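Local atomic coordinates of 5-oxopent-3-ene-1,2,5-tricarboxylate decarboxylase (Exiguobacterium antarcticum B7, PDB entry 6IYM), a protein that belongs to the fumarylacetoacetate hydrolase family and holds a magnesium ion with acidic side chains in a beta-rich fold. Residues Asp137-Pro140 with Glu141-Leu144. Sequence-based numbering, arbitrary orientation.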
loop_
_atom_site.group_PDB
_atom_site.type_symbol
_atom_site.label_atom_id
_atom_site.label_comp_id
_atom_site.label_asym_id
_atom_site.label_seq_id
_atom_site.Cartn_x
_atom_site.Cartn_y
_atom_site.Cartn_z
ATOM N N ASP A 137 -18.099 3.664 0.510
ATOM C CA ASP A 137 -19.403 3.230 1.082
ATOM C C ASP A 137 -20.276 2.712 -0.063
ATOM O O ASP A 137 -21.399 3.198 -0.249
ATOM C CB ASP A 137 -20.042 4.381 1.856
ATOM C CG ASP A 137 -19.085 4.942 2.888
ATOM O OD1 ASP A 137 -18.540 4.145 3.649
ATOM O OD2 ASP A 137 -18.841 6.162 2.862
ATOM N N LEU A 138 -19.721 1.775 -0.824
ATOM C CA LEU A 138 -20.408 1.066 -1.924
ATOM C C LEU A 138 -21.591 0.264 -1.367
ATOM O O LEU A 138 -21.562 -0.203 -0.207
ATOM C CB LEU A 138 -19.369 0.217 -2.674
ATOM C CG LEU A 138 -18.643 0.950 -3.814
ATOM C CD1 LEU A 138 -18.137 2.309 -3.375
ATOM C CD2 LEU A 138 -17.489 0.132 -4.404
ATOM N N THR A 139 -22.649 0.164 -2.164
ATOM C CA THR A 139 -23.882 -0.601 -1.839
ATOM C C THR A 139 -23.967 -1.813 -2.755
ATOM O O THR A 139 -23.359 -1.822 -3.820
ATOM C CB THR A 139 -25.139 0.258 -2.034
ATOM O OG1 THR A 139 -25.306 0.520 -3.431
ATOM C CG2 THR A 139 -25.071 1.572 -1.284
ATOM N N PRO A 140 -24.768 -2.836 -2.385
ATOM C CA PRO A 140 -25.131 -3.909 -3.306
ATOM C C PRO A 140 -25.577 -3.413 -4.691
ATOM O O PRO A 140 -25.278 -4.075 -5.667
ATOM C CB PRO A 140 -26.291 -4.591 -2.566
ATOM C CG PRO A 140 -25.963 -4.411 -1.107
ATOM C CD PRO A 140 -25.321 -3.042 -1.035
ATOM N N GLU A 141 -26.214 -2.239 -4.745
ATOM C CA GLU A 141 -26.854 -1.673 -5.967
ATOM C C GLU A 141 -25.816 -0.976 -6.871
ATOM O O GLU A 141 -26.037 -0.960 -8.100
ATOM C CB GLU A 141 -27.982 -0.711 -5.546
ATOM C CG GLU A 141 -28.999 -0.401 -6.645
ATOM C CD GLU A 141 -28.529 0.522 -7.765
ATOM O OE1 GLU A 141 -27.675 1.388 -7.494
ATOM O OE2 GLU A 141 -29.010 0.373 -8.916
ATOM N N ASN A 142 -24.758 -0.368 -6.315
ATOM C CA ASN A 142 -23.777 0.415 -7.114
ATOM C C ASN A 142 -22.410 -0.297 -7.193
ATOM O O ASN A 142 -21.621 0.133 -8.020
ATOM C CB ASN A 142 -23.647 1.865 -6.610
ATOM C CG ASN A 142 -23.004 2.053 -5.245
ATOM O OD1 ASN A 142 -22.414 1.154 -4.653
ATOM N ND2 ASN A 142 -23.095 3.260 -4.722
ATOM N N ALA A 143 -22.117 -1.291 -6.347
ATOM C CA ALA A 143 -20.775 -1.943 -6.260
ATOM C C ALA A 143 -20.164 -2.132 -7.648
ATOM O O ALA A 143 -19.118 -1.522 -7.924
ATOM C CB ALA A 143 -20.867 -3.277 -5.582
ATOM N N LEU A 144 -20.815 -2.957 -8.473
ATOM C CA LEU A 144 -20.280 -3.495 -9.743
ATOM C C LEU A 144 -20.122 -2.355 -10.751
ATOM O O LEU A 144 -19.275 -2.465 -11.688
ATOM C CB LEU A 144 -21.217 -4.595 -10.249
ATOM C CG LEU A 144 -21.183 -5.915 -9.484
ATOM C CD1 LEU A 144 -22.139 -6.925 -10.119
ATOM C CD2 LEU A 144 -19.770 -6.485 -9.448
HETATM O O HOH W 1 -23.689 -3.807 -7.535
#
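Thr-139 and Asn-142 trade side-chain-to-backbone hydrogen bonds in a reciprocal exchange, built on an ST motif in the loop between strands 121-131 and 147-158, the strands that supply the magnesium ligands Glu-124, Glu-126 and Asp-155. In one direction, Thr-139 N gives a nearly straight bond (169°) to Asn-142 OD1 at 2.7 Å; it arrives from above the amide plane. In the other, Asn-142 N reaches Thr-139 OG1 at 3.1 Å, while Glu-141 N makes a weak bond to the same hydroxyl oxygen. Both side chains are folded back over their own backbones: Thr-139 OG1 lies between N and the carbonyl carbon (chi1 68°), and Asn-142 CG takes the equivalent place. The carbonyl oxygen Thr-139 O accepts twice, from Ala-143 N at 2.9 Å, almost in line with its C=O bond, and from Asn-142 N at 3.2 Å, well above the carbonyl plane. That is the tight side, and it continues into the protein: Ala-143 rests on Val-219 and Leu-222 of helix 218-225, and buried Leu-138, crossing the Asn-142 side chain at about a right angle, touches His-146 and Leu-231. The outer side is looser. Pro-140 and Glu-141 are exposed at the bend, and the Glu-141 chain bends at chi2 and its end leads away; its CB lies 3.6 Å from Thr-139 OG1. A water donates a hydrogen bond to Pro-140 O and accepts one from Leu-144 N at 3.1 Å.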